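Long-range contacts in ERPP protein (Borrelia burgdorferi, PDB 4BOB), which acquires the complement regulator factor H at the outer surface of the Lyme disease spirochaete, in a way thought to let the bacterium evade complement attack: residues Leu67-His72 and Tyr103-Glu108; Ser46-Leu51 and Glu151-Leu156; Lys89-Gly94 and Glu131-Leu136. All blocks are in the same frame, centred on the assembly; numbering follows the deposited sequence.

Contact 1: residues Leu67-His72 and Tyr103-Glu108; sequences LNAGGH and YGYKYE
Leu67 and Tyr105 each carry CG anti to the backbone N (chi1 -175° and -167°), which directs the two CG atoms. The side chains cross at about a right angle, Leu67 CD2 coming obliquely to within 3.6 Å of Tyr105 CD1. Those of Tyr105 and His72 pass each other in opposite directions, and the edge of the phenol turns to the imidazole face. The two planes stand 84° apart with centroids separated by 4.6 Å, a T-shaped stack in which Tyr105 CE1 sits 3.4 Å above the imidazole plane, over its centre. Ala69 CB also meets the phenol obliquely, 3.8 Å from both Tyr105 CE1 and CZ. One face of the ring is covered from within its own segment by Lys106 CG. The backbone bearing the tyrosine is gripped as well: Tyr105 N donates to Glu108 OE2 over 2.7 Å, coming from above the carboxylate plane, and the same oxygen is hydrogen-bonded to the hydroxyl of Tyr152. On the opposing segment, a type II' turn through Gly70 and Gly71 joins Ala69 to His72. The whole illustrates a beta-hairpin with a two-residue turn, joining strands 63-69 and 72-79 at one margin of the antiparallel sheet, packed against an aromatic from a distant loop.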
ATOM      1  N   LEU A  67       2.848   4.885  -6.767  1.00 13.19           N
ATOM      2  CA  LEU A  67       4.157   5.020  -6.148  1.00 14.40           C
ATOM      3  C   LEU A  67       5.050   5.966  -6.941  1.00 14.49           C
ATOM      4  O   LEU A  67       5.378   5.708  -8.107  1.00 13.90           O
ATOM      5  CB  LEU A  67       4.856   3.650  -6.026  1.00 14.88           C
ATOM      6  CG  LEU A  67       6.218   3.600  -5.275  1.00 14.85           C
ATOM      7  CD1 LEU A  67       6.239   4.400  -3.965  1.00 14.92           C
ATOM      8  CD2 LEU A  67       6.625   2.159  -5.023  1.00 15.00           C
ATOM      9  N   ASN A  68       5.443   7.054  -6.275  1.00 15.75           N
ATOM     10  CA  ASN A  68       6.568   7.890  -6.705  1.00 14.88           C
ATOM     11  C   ASN A  68       7.805   7.582  -5.869  1.00 15.48           C
ATOM     12  O   ASN A  68       8.060   8.237  -4.877  1.00 16.41           O
ATOM     13  CB  ASN A  68       6.209   9.355  -6.564  1.00 14.26           C
ATOM     14  CG  ASN A  68       4.914   9.671  -7.215  1.00 14.69           C
ATOM     15  OD1 ASN A  68       3.908   9.843  -6.546  1.00 16.33           O
ATOM     16  ND2 ASN A  68       4.911   9.680  -8.528  1.00 16.20           N
ATOM     17  N   ALA A  69       8.551   6.570  -6.279  1.00 15.01           N
ATOM     18  CA  ALA A  69       9.762   6.157  -5.603  1.00 16.36           C
ATOM     19  C   ALA A  69      10.909   6.406  -6.548  1.00 19.48           C
ATOM     20  O   ALA A  69      10.854   5.983  -7.716  1.00 18.55           O
ATOM     21  CB  ALA A  69       9.695   4.683  -5.264  1.00 17.11           C
ATOM     22  N   GLY A  70      11.945   7.084  -6.038  1.00 23.26           N
ATOM     23  CA  GLY A  70      13.095   7.496  -6.841  1.00 24.56           C
ATOM     24  C   GLY A  70      12.582   8.437  -7.902  1.00 26.65           C
ATOM     25  O   GLY A  70      11.826   9.363  -7.591  1.00 31.32           O
ATOM     26  N   GLY A  71      12.961   8.186  -9.151  1.00 28.69           N
ATOM     27  CA  GLY A  71      12.374   8.883 -10.306  1.00 31.03           C
ATOM     28  C   GLY A  71      11.461   8.000 -11.153  1.00 32.93           C
ATOM     29  O   GLY A  71      11.303   8.238 -12.348  1.00 36.73           O
ATOM     30  N   HIS A  72      10.871   6.976 -10.531  1.00 30.15           N
ATOM     31  CA  HIS A  72       9.858   6.115 -11.160  1.00 25.72           C
ATOM     32  C   HIS A  72       8.503   6.528 -10.571  1.00 22.98           C
ATOM     33  O   HIS A  72       8.359   6.622  -9.347  1.00 21.29           O
ATOM     34  CB  HIS A  72      10.236   4.613 -10.956  1.00 27.98           C
ATOM     35  CG  HIS A  72       9.108   3.698 -10.533  1.00 30.96           C
ATOM     36  ND1 HIS A  72       8.184   4.019  -9.556  1.00 31.90           N
ATOM     37  CD2 HIS A  72       8.819   2.428 -10.909  1.00 30.04           C
ATOM     38  CE1 HIS A  72       7.352   3.006  -9.388  1.00 29.54           C
ATOM     39  NE2 HIS A  72       7.717   2.027 -10.196  1.00 29.87           N
ATOM     40  N   TYR A 103       0.379  -4.107  -8.862  1.00 10.53           N
ATOM     41  CA  TYR A 103       1.683  -4.146  -9.542  1.00 10.05           C
ATOM     42  C   TYR A 103       2.867  -4.133  -8.541  1.00 10.45           C
ATOM     43  O   TYR A 103       3.807  -4.944  -8.625  1.00 10.62           O
ATOM     44  CB  TYR A 103       1.825  -2.915 -10.429  1.00 10.17           C
ATOM     45  CG  TYR A 103       0.767  -2.719 -11.496  1.00 10.10           C
ATOM     46  CD1 TYR A 103       0.804  -3.435 -12.688  1.00  9.86           C
ATOM     47  CD2 TYR A 103      -0.240  -1.771 -11.335  1.00 10.39           C
ATOM     48  CE1 TYR A 103      -0.159  -3.238 -13.679  1.00  9.53           C
ATOM     49  CE2 TYR A 103      -1.207  -1.571 -12.320  1.00  9.91           C
ATOM     50  CZ  TYR A 103      -1.153  -2.302 -13.483  1.00  9.25           C
ATOM     51  OH  TYR A 103      -2.090  -2.104 -14.443  1.00  8.48           O
ATOM     52  N   GLY A 104       2.815  -3.177  -7.614  1.00 10.88           N
ATOM     53  CA  GLY A 104       3.841  -2.998  -6.586  1.00 10.28           C
ATOM     54  C   GLY A 104       4.992  -2.051  -6.938  1.00 10.32           C
ATOM     55  O   GLY A 104       4.781  -0.865  -7.246  1.00 10.87           O
ATOM     56  N   TYR A 105       6.218  -2.568  -6.842  1.00  9.86           N
ATOM     57  CA  TYR A 105       7.410  -1.835  -7.252  1.00  9.97           C
ATOM     58  C   TYR A 105       8.217  -2.784  -8.126  1.00  9.86           C
ATOM     59  O   TYR A 105       7.794  -3.909  -8.359  1.00  8.74           O
ATOM     60  CB  TYR A 105       8.215  -1.298  -6.035  1.00 10.17           C
ATOM     61  CG  TYR A 105       9.298  -0.257  -6.371  1.00 10.37           C
ATOM     62  CD1 TYR A 105       9.064   0.763  -7.303  1.00 10.72           C
ATOM     63  CD2 TYR A 105      10.562  -0.291  -5.749  1.00  9.99           C
ATOM     64  CE1 TYR A 105      10.042   1.709  -7.611  1.00 10.64           C
ATOM     65  CE2 TYR A 105      11.541   0.656  -6.051  1.00  9.97           C
ATOM     66  CZ  TYR A 105      11.279   1.659  -6.986  1.00 10.46           C
ATOM     67  OH  TYR A 105      12.229   2.631  -7.312  1.00 12.15           O
ATOM     68  N   LYS A 106       9.368  -2.322  -8.609  1.00  9.96           N
ATOM     69  CA  LYS A 106      10.030  -2.948  -9.758  1.00 10.04           C
ATOM     70  C   LYS A 106      10.531  -4.374  -9.512  1.00 10.21           C
ATOM     71  O   LYS A 106      10.406  -5.260 -10.357  1.00 10.39           O
ATOM     72  CB  LYS A 106      11.133  -2.040 -10.315  1.00 10.16           C
ATOM     73  CG  LYS A 106      12.047  -1.309  -9.337  1.00 10.15           C
ATOM     74  CD  LYS A 106      12.974  -0.388 -10.141  1.00 10.32           C
ATOM     75  CE  LYS A 106      13.770   0.613  -9.303  1.00 10.32           C
ATOM     76  NZ  LYS A 106      15.118   0.909  -9.896  1.00 10.45           N
ATOM     77  N   TYR A 107      11.045  -4.581  -8.311  1.00 10.77           N
ATOM     78  CA  TYR A 107      11.663  -5.848  -7.898  1.00 10.22           C
ATOM     79  C   TYR A 107      10.717  -6.996  -7.785  1.00 10.20           C
ATOM     80  O   TYR A 107      11.137  -8.149  -7.846  1.00 10.36           O
ATOM     81  CB  TYR A 107      12.301  -5.670  -6.522  1.00 10.33           C
ATOM     82  CG  TYR A 107      13.393  -4.692  -6.609  1.00 10.44           C
ATOM     83  CD1 TYR A 107      14.529  -5.002  -7.370  1.00 10.65           C
ATOM     84  CD2 TYR A 107      13.281  -3.431  -6.025  1.00 10.65           C
ATOM     85  CE1 TYR A 107      15.559  -4.104  -7.512  1.00 10.81           C
ATOM     86  CE2 TYR A 107      14.313  -2.507  -6.150  1.00 11.75           C
ATOM     87  CZ  TYR A 107      15.446  -2.856  -6.898  1.00 11.67           C
ATOM     88  OH  TYR A 107      16.465  -1.965  -7.041  1.00 14.73           O
ATOM     89  N   GLU A 108       9.458  -6.670  -7.549  1.00 10.20           N
ATOM     90  CA  GLU A 108       8.438  -7.672  -7.433  1.00 10.00           C
ATOM     91  C   GLU A 108       7.823  -7.948  -8.802  1.00  9.77           C
ATOM     92  O   GLU A 108       7.721  -7.120  -9.710  1.00  9.34           O
ATOM     93  CB  GLU A 108       7.330  -7.293  -6.466  1.00  9.82           C
ATOM     94  CG  GLU A 108       7.664  -6.236  -5.464  1.00  9.86           C
ATOM     95  CD  GLU A 108       6.415  -5.674  -4.888  1.00  8.52           C
ATOM     96  OE1 GLU A 108       5.585  -6.499  -4.457  1.00  8.48           O
ATOM     97  OE2 GLU A 108       6.258  -4.429  -4.915  1.00  8.83           O
TER

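Contact 2: residues Ser46-Leu51 and Glu151-Leu156; sequences SNWTDL and EYAIPL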
ATOM      1  N   SER A  46      16.462  -7.157   5.335  1.00 38.56           N
ATOM      2  CA  SER A  46      15.240  -6.959   6.142  1.00 34.72           C
ATOM      3  C   SER A  46      15.344  -5.778   7.123  1.00 30.94           C
ATOM      4  O   SER A  46      15.056  -5.901   8.318  1.00 28.03           O
ATOM      5  CB  SER A  46      14.814  -8.240   6.879  1.00 35.92           C
ATOM      6  OG  SER A  46      15.117  -9.389   6.118  1.00 40.45           O
ATOM      7  N   ASN A  47      15.750  -4.626   6.609  1.00 27.32           N
ATOM      8  CA  ASN A  47      15.634  -3.393   7.371  1.00 29.53           C
ATOM      9  C   ASN A  47      14.637  -2.435   6.726  1.00 23.11           C
ATOM     10  O   ASN A  47      14.725  -2.146   5.541  1.00 25.63           O
ATOM     11  CB  ASN A  47      16.999  -2.704   7.506  1.00 35.75           C
ATOM     12  CG  ASN A  47      17.976  -3.456   8.413  1.00 36.94           C
ATOM     13  OD1 ASN A  47      19.120  -3.027   8.562  1.00 37.50           O
ATOM     14  ND2 ASN A  47      17.534  -4.565   9.026  1.00 33.83           N
ATOM     15  N   TRP A  48      13.700  -1.938   7.519  1.00 21.23           N
ATOM     16  CA  TRP A  48      12.821  -0.861   7.080  1.00 20.42           C
ATOM     17  C   TRP A  48      13.609   0.351   6.642  1.00 20.28           C
ATOM     18  O   TRP A  48      14.316   0.960   7.445  1.00 21.10           O
ATOM     19  CB  TRP A  48      11.902  -0.414   8.218  1.00 20.98           C
ATOM     20  CG  TRP A  48      10.889  -1.428   8.589  1.00 18.28           C
ATOM     21  CD1 TRP A  48      10.761  -2.067   9.783  1.00 17.44           C
ATOM     22  CD2 TRP A  48       9.869  -1.937   7.735  1.00 15.49           C
ATOM     23  NE1 TRP A  48       9.701  -2.931   9.733  1.00 18.29           N
ATOM     24  CE2 TRP A  48       9.138  -2.878   8.482  1.00 16.38           C
ATOM     25  CE3 TRP A  48       9.499  -1.675   6.413  1.00 13.50           C
ATOM     26  CZ2 TRP A  48       8.060  -3.564   7.953  1.00 14.43           C
ATOM     27  CZ3 TRP A  48       8.442  -2.342   5.890  1.00 13.40           C
ATOM     28  CH2 TRP A  48       7.719  -3.283   6.657  1.00 14.54           C
ATOM     29  N   THR A  49      13.458   0.706   5.372  1.00 20.83           N
ATOM     30  CA  THR A  49      14.088   1.891   4.795  1.00 19.30           C
ATOM     31  C   THR A  49      12.975   2.701   4.135  1.00 17.79           C
ATOM     32  O   THR A  49      11.984   2.131   3.664  1.00 16.73           O
ATOM     33  CB  THR A  49      15.206   1.505   3.775  1.00 19.05           C
ATOM     34  OG1 THR A  49      15.793   2.680   3.189  1.00 16.85           O
ATOM     35  CG2 THR A  49      14.666   0.613   2.669  1.00 18.57           C
ATOM     36  N   ASP A  50      13.117   4.024   4.116  1.00 16.16           N
ATOM     37  CA  ASP A  50      12.159   4.847   3.379  1.00 16.62           C
ATOM     38  C   ASP A  50      12.313   4.631   1.870  1.00 18.31           C
ATOM     39  O   ASP A  50      13.420   4.748   1.334  1.00 22.17           O
ATOM     40  CB  ASP A  50      12.353   6.325   3.696  1.00 16.30           C
ATOM     41  CG  ASP A  50      11.947   6.680   5.090  1.00 15.30           C
ATOM     42  OD1 ASP A  50      11.469   5.777   5.795  1.00 14.28           O
ATOM     43  OD2 ASP A  50      12.099   7.860   5.478  1.00 13.36           O
ATOM     44  N   LEU A  51      11.193   4.322   1.208  1.00 18.68           N
ATOM     45  CA  LEU A  51      11.112   4.073  -0.241  1.00 16.04           C
ATOM     46  C   LEU A  51      10.665   5.310  -1.028  1.00 16.08           C
ATOM     47  O   LEU A  51      11.287   5.666  -2.034  1.00 13.14           O
ATOM     48  CB  LEU A  51      10.119   2.942  -0.484  1.00 15.91           C
ATOM     49  CG  LEU A  51       9.766   2.536  -1.916  1.00 15.82           C
ATOM     50  CD1 LEU A  51      11.018   2.168  -2.726  1.00 16.16           C
ATOM     51  CD2 LEU A  51       8.793   1.369  -1.841  1.00 14.80           C
ATOM     52  N   GLU A 151       8.003  -6.417   1.486  1.00 18.98           N
ATOM     53  CA  GLU A 151       7.329  -6.010   2.732  1.00 18.17           C
ATOM     54  C   GLU A 151       7.201  -4.480   2.794  1.00 14.18           C
ATOM     55  O   GLU A 151       8.116  -3.756   2.389  1.00 12.35           O
ATOM     56  CB  GLU A 151       8.088  -6.582   3.938  1.00 20.45           C
ATOM     57  CG  GLU A 151       7.323  -6.560   5.274  1.00 22.77           C
ATOM     58  CD  GLU A 151       7.457  -7.839   6.103  1.00 25.09           C
ATOM     59  OE1 GLU A 151       8.410  -8.626   5.881  1.00 28.97           O
ATOM     60  OE2 GLU A 151       6.595  -8.067   6.983  1.00 23.29           O
ATOM     61  N   TYR A 152       6.062  -3.989   3.285  1.00 13.49           N
ATOM     62  CA  TYR A 152       5.759  -2.549   3.230  1.00 14.51           C
ATOM     63  C   TYR A 152       5.117  -1.999   4.508  1.00 13.14           C
ATOM     64  O   TYR A 152       4.439  -2.726   5.235  1.00 11.12           O
ATOM     65  CB  TYR A 152       4.812  -2.234   2.055  1.00 15.35           C
ATOM     66  CG  TYR A 152       5.399  -2.396   0.665  1.00 15.97           C
ATOM     67  CD1 TYR A 152       6.208  -1.391   0.098  1.00 16.78           C
ATOM     68  CD2 TYR A 152       5.129  -3.530  -0.097  1.00 15.02           C
ATOM     69  CE1 TYR A 152       6.735  -1.529  -1.176  1.00 15.46           C
ATOM     70  CE2 TYR A 152       5.661  -3.674  -1.367  1.00 14.61           C
ATOM     71  CZ  TYR A 152       6.459  -2.672  -1.903  1.00 15.17           C
ATOM     72  OH  TYR A 152       6.988  -2.798  -3.171  1.00 14.59           O
ATOM     73  N   ALA A 153       5.301  -0.687   4.718  1.00 13.34           N
ATOM     74  CA  ALA A 153       4.951   0.002   5.965  1.00 12.25           C
ATOM     75  C   ALA A 153       4.656   1.456   5.707  1.00 11.75           C
ATOM     76  O   ALA A 153       5.516   2.171   5.176  1.00  9.60           O
ATOM     77  CB  ALA A 153       6.073  -0.117   7.006  1.00 12.07           C
ATOM     78  N   ILE A 154       3.448   1.871   6.114  1.00 11.93           N
ATOM     79  CA  ILE A 154       2.959   3.262   6.033  1.00 12.13           C
ATOM     80  C   ILE A 154       2.546   3.730   7.442  1.00 12.60           C
ATOM     81  O   ILE A 154       1.923   2.968   8.163  1.00 14.47           O
ATOM     82  CB  ILE A 154       1.765   3.332   5.057  1.00 11.85           C
ATOM     83  CG1 ILE A 154       2.265   3.272   3.621  1.00 11.69           C
ATOM     84  CG2 ILE A 154       0.955   4.614   5.223  1.00 12.29           C
ATOM     85  CD1 ILE A 154       1.161   3.032   2.615  1.00 12.24           C
ATOM     86  N   PRO A 155       2.879   4.976   7.847  1.00 13.59           N
ATOM     87  CA  PRO A 155       2.562   5.329   9.248  1.00 13.70           C
ATOM     88  C   PRO A 155       1.067   5.397   9.497  1.00 13.60           C
ATOM     89  O   PRO A 155       0.323   5.869   8.658  1.00 14.86           O
ATOM     90  CB  PRO A 155       3.206   6.706   9.423  1.00 13.65           C
ATOM     91  CG  PRO A 155       3.158   7.288   8.049  1.00 14.29           C
ATOM     92  CD  PRO A 155       3.475   6.123   7.138  1.00 13.92           C
ATOM     93  N   LEU A 156       0.637   4.895  10.641  1.00 14.66           N
ATOM     94  CA  LEU A 156      -0.789   4.770  10.941  1.00 14.14           C
ATOM     95  C   LEU A 156      -1.488   6.133  11.111  1.00 13.72           C
ATOM     96  O   LEU A 156      -2.498   6.387  10.483  1.00 12.06           O
ATOM     97  CB  LEU A 156      -0.982   3.894  12.178  1.00 14.19           C
ATOM     98  CG  LEU A 156      -2.430   3.703  12.614  1.00 14.86           C
ATOM     99  CD1 LEU A 156      -3.347   3.243  11.476  1.00 14.91           C
ATOM    100  CD2 LEU A 156      -2.488   2.733  13.786  1.00 15.60           C
TER
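Trp48 and Ala153 mark the nearest backbone approach, 8.0 Å between CA atoms, where strand segments 48-51 and 151-155 lie with axes 8.4 Å apart and N-to-C directions diverging by 71°. Both belong to one antiparallel sheet, with strand 34-42 between them. Second neighbours in such a sheet run in the same sense, so the wide angle between these short segments is consistent with a strongly twisted or coiled sheet; with backbones this far apart, the contact is made largely by side chains. Trp48 contributes the six-membered part of its indole. Its CG is anti to the carbonyl carbon (chi1 -69°). The alanine CB lies over one face of the six-membered ring, nearest CZ3, and makes a CH-pi contact: it is 3.7 Å from the ring centroid, 22° off the ring normal and displaced toward the rim. Glu151 adds its aliphatic part, CG approaching Trp48 CH2 at 3.6 Å from an oblique direction, while the backbone N of Tyr152 lies at the indole edge. Ile127, from a loop, touches both Trp48 and Ala153. Tyr152 leaves its strand on the other face of the sheet from Ala153, where its ring also meets Phe76 edge-to-face and its hydroxyl is hydrogen-bonded to Glu108 OE2. There a second apolar contact forms, with Leu51 CD2 lying in the plane of the phenol ring, at its edge, 3.6 Å from Tyr152 CE1.

Contact 3: residues Lys89-Gly94 and Glu131-Leu136; sequences KAMTKG and EHIAFL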
ATOM      1  N   LYS A  89     -10.956   0.374   6.960  1.00  9.87           N
ATOM      2  CA  LYS A  89     -10.783  -0.546   8.088  1.00 10.37           C
ATOM      3  C   LYS A  89      -9.359  -1.086   8.133  1.00 11.11           C
ATOM      4  O   LYS A  89      -8.635  -0.869   9.103  1.00 15.13           O
ATOM      5  CB  LYS A  89     -11.791  -1.693   7.948  1.00 10.28           C
ATOM      6  CG  LYS A  89     -11.370  -3.062   8.467  1.00 10.45           C
ATOM      7  CD  LYS A  89     -11.556  -3.215   9.964  1.00 10.60           C
ATOM      8  CE  LYS A  89     -11.586  -4.696  10.362  1.00 10.51           C
ATOM      9  NZ  LYS A  89     -10.272  -5.380  10.167  1.00 10.04           N
ATOM     10  N   ALA A  90      -8.962  -1.762   7.057  1.00 10.74           N
ATOM     11  CA  ALA A  90      -7.656  -2.420   6.954  1.00 10.30           C
ATOM     12  C   ALA A  90      -6.487  -1.479   7.186  1.00 10.01           C
ATOM     13  O   ALA A  90      -5.526  -1.804   7.897  1.00  9.94           O
ATOM     14  CB  ALA A  90      -7.518  -3.043   5.579  1.00 10.15           C
ATOM     15  N   MET A  91      -6.571  -0.316   6.541  1.00 10.16           N
ATOM     16  CA  MET A  91      -5.506   0.675   6.597  1.00 10.06           C
ATOM     17  C   MET A  91      -5.551   1.559   7.888  1.00 10.64           C
ATOM     18  O   MET A  91      -4.693   2.447   8.091  1.00 10.90           O
ATOM     19  CB  MET A  91      -5.538   1.511   5.317  1.00  9.40           C
ATOM     20  CG  MET A  91      -5.342   0.695   4.046  1.00  9.79           C
ATOM     21  SD  MET A  91      -3.764  -0.195   3.815  1.00 11.21           S
ATOM     22  CE  MET A  91      -2.549   1.101   3.594  1.00 10.43           C
ATOM     23  N   THR A  92      -6.540   1.327   8.758  1.00 10.44           N
ATOM     24  CA  THR A  92      -6.582   2.014  10.062  1.00 10.18           C
ATOM     25  C   THR A  92      -6.507   1.047  11.262  1.00 10.53           C
ATOM     26  O   THR A  92      -5.840   1.368  12.261  1.00 11.28           O
ATOM     27  CB  THR A  92      -7.810   2.925  10.189  1.00  9.99           C
ATOM     28  OG1 THR A  92      -8.964   2.230   9.713  1.00 11.17           O
ATOM     29  CG2 THR A  92      -7.611   4.167   9.366  1.00  9.87           C
ATOM     30  N   LYS A  93      -7.134  -0.127  11.149  1.00  9.91           N
ATOM     31  CA  LYS A  93      -7.194  -1.082  12.245  1.00  9.89           C
ATOM     32  C   LYS A  93      -6.473  -2.406  12.004  1.00 10.98           C
ATOM     33  O   LYS A  93      -6.365  -3.240  12.933  1.00 12.99           O
ATOM     34  CB  LYS A  93      -8.644  -1.333  12.582  1.00 10.06           C
ATOM     35  CG  LYS A  93      -9.360  -0.014  12.830  1.00 10.38           C
ATOM     36  CD  LYS A  93     -10.800  -0.194  13.252  1.00 10.57           C
ATOM     37  CE  LYS A  93     -10.906  -0.495  14.735  1.00 10.81           C
ATOM     38  NZ  LYS A  93     -12.361  -0.459  15.122  1.00 11.52           N
ATOM     39  N   GLY A  94      -5.926  -2.588  10.800  1.00 10.62           N
ATOM     40  CA  GLY A  94      -5.313  -3.870  10.425  1.00 10.51           C
ATOM     41  C   GLY A  94      -6.406  -4.796   9.921  1.00 10.92           C
ATOM     42  O   GLY A  94      -7.489  -4.853  10.493  1.00 14.29           O
ATOM     43  N   GLU A 131       3.674   3.756  15.107  1.00 15.19           N
ATOM     44  CA  GLU A 131       2.908   2.620  14.593  1.00 15.22           C
ATOM     45  C   GLU A 131       2.734   2.833  13.103  1.00 14.75           C
ATOM     46  O   GLU A 131       2.468   3.963  12.678  1.00 14.04           O
ATOM     47  CB  GLU A 131       1.529   2.488  15.253  1.00 15.84           C
ATOM     48  CG  GLU A 131       1.527   2.054  16.711  1.00 16.87           C
ATOM     49  CD  GLU A 131       0.136   1.636  17.188  1.00 18.32           C
ATOM     50  OE1 GLU A 131      -0.805   2.464  17.124  1.00 16.64           O
ATOM     51  OE2 GLU A 131      -0.012   0.463  17.619  1.00 19.18           O
ATOM     52  N   HIS A 132       2.925   1.762  12.322  1.00 14.38           N
ATOM     53  CA  HIS A 132       2.682   1.770  10.874  1.00 13.37           C
ATOM     54  C   HIS A 132       1.744   0.669  10.495  1.00 12.90           C
ATOM     55  O   HIS A 132       1.637  -0.322  11.195  1.00 12.39           O
ATOM     56  CB  HIS A 132       3.951   1.473  10.093  1.00 13.04           C
ATOM     57  CG  HIS A 132       4.967   2.563  10.117  1.00 11.65           C
ATOM     58  ND1 HIS A 132       5.644   2.914  11.257  1.00 10.70           N
ATOM     59  CD2 HIS A 132       5.481   3.320   9.119  1.00 10.82           C
ATOM     60  CE1 HIS A 132       6.501   3.877  10.973  1.00 11.08           C
ATOM     61  NE2 HIS A 132       6.428   4.136   9.679  1.00 10.27           N
ATOM     62  N   ILE A 133       1.111   0.834   9.344  1.00 13.36           N
ATOM     63  CA  ILE A 133       0.366  -0.231   8.689  1.00 13.77           C
ATOM     64  C   ILE A 133       1.382  -0.995   7.829  1.00 15.08           C
ATOM     65  O   ILE A 133       2.007  -0.424   6.927  1.00 14.70           O
ATOM     66  CB  ILE A 133      -0.788   0.356   7.830  1.00 12.99           C
ATOM     67  CG1 ILE A 133      -1.937   0.880   8.714  1.00 12.59           C
ATOM     68  CG2 ILE A 133      -1.320  -0.657   6.826  1.00 13.29           C
ATOM     69  CD1 ILE A 133      -2.588  -0.152   9.620  1.00 12.79           C
ATOM     70  N   ALA A 134       1.570  -2.277   8.121  1.00 16.61           N
ATOM     71  CA  ALA A 134       2.527  -3.089   7.378  1.00 15.52           C
ATOM     72  C   ALA A 134       1.791  -4.185   6.619  1.00 16.10           C
ATOM     73  O   ALA A 134       0.833  -4.742   7.146  1.00 19.73           O
ATOM     74  CB  ALA A 134       3.543  -3.701   8.329  1.00 14.86           C
ATOM     75  N   PHE A 135       2.237  -4.491   5.397  1.00 15.06           N
ATOM     76  CA  PHE A 135       1.684  -5.604   4.597  1.00 14.75           C
ATOM     77  C   PHE A 135       2.749  -6.167   3.635  1.00 14.79           C
ATOM     78  O   PHE A 135       3.686  -5.463   3.242  1.00 14.94           O
ATOM     79  CB  PHE A 135       0.441  -5.146   3.803  1.00 14.43           C
ATOM     80  CG  PHE A 135       0.703  -3.944   2.923  1.00 14.12           C
ATOM     81  CD1 PHE A 135       0.659  -2.663   3.443  1.00 13.06           C
ATOM     82  CD2 PHE A 135       1.039  -4.098   1.589  1.00 14.70           C
ATOM     83  CE1 PHE A 135       0.928  -1.563   2.659  1.00 12.59           C
ATOM     84  CE2 PHE A 135       1.320  -2.989   0.802  1.00 14.00           C
ATOM     85  CZ  PHE A 135       1.256  -1.721   1.336  1.00 12.77           C
ATOM     86  N   LEU A 136       2.590  -7.435   3.260  1.00 14.53           N
ATOM     87  CA  LEU A 136       3.452  -8.089   2.252  1.00 15.22           C
ATOM     88  C   LEU A 136       3.046  -7.771   0.793  1.00 16.88           C
ATOM     89  O   LEU A 136       1.852  -7.663   0.456  1.00 18.28           O
ATOM     90  CB  LEU A 136       3.431  -9.606   2.442  1.00 14.94           C
ATOM     91  CG  LEU A 136       3.884 -10.067   3.832  1.00 15.36           C
ATOM     92  CD1 LEU A 136       3.625 -11.556   4.051  1.00 15.33           C
ATOM     93  CD2 LEU A 136       5.351  -9.719   4.064  1.00 15.78           C
TER
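Met91 and Ile133 stand with CA atoms 6.3 Å apart where the last turn of helix 84-93 passes over strand 131-139, the axes of segments 89-93 and 131-136 approaching to 8.1 Å with 132° between their N-to-C directions. This is a helix laid on the face of a beta-sheet, and Ile133 is the strand residue that meets it most broadly. Its two branches have separate tasks. CG2 goes to the methionine side chain, 3.9 Å from Met91 CE, whereas CG1 and CD1 lie against Met91 O, with CD1 also 3.8 Å from Ala90 O. The latter carbonyl accepts a hydrogen bond from Thr122 OG1, so the apolar tip packs beside an oxygen already engaged in a polar bond. Met91 is bent at its second and third torsions (-62° and -68°), which place SD and then CE and bring the methyl over toward the sheet. Beyond Ile133 the same methyl approaches Phe135 obliquely, CE to CE1 4.5 Å. Leu159 of helix 156-162 touches both Met91 and Ile133, joining the cluster from another helix. The segment ends as Gly94 departs from helical geometry with positive phi, and its carbonyl O accepts a bond of 2.9 Å from Lys89 NZ.

All three contacts draw on the same antiparallel sheet, but differently. Contacts 1 and 3 are buried and lie on opposite sides of the chain's centre without touching; contact 2, only partly buried, touches both. Its strand 149-155 pairs with strand 131-139 of contact 3, as in the backbone bond between Ile133 and Ile154, while toward contact 1 it adds apolar packing of Leu51 on Tyr105 to the polar tie at the Tyr152 hydroxyl. The chemistry follows the place: ring edge on ring face where a hairpin meets a loop, methyl on indole between strands of one sheet, and a methionine thioether against a branched isoleucine where helix covers sheet. Across each pair of segments, apolar and aromatic surfaces do the joining.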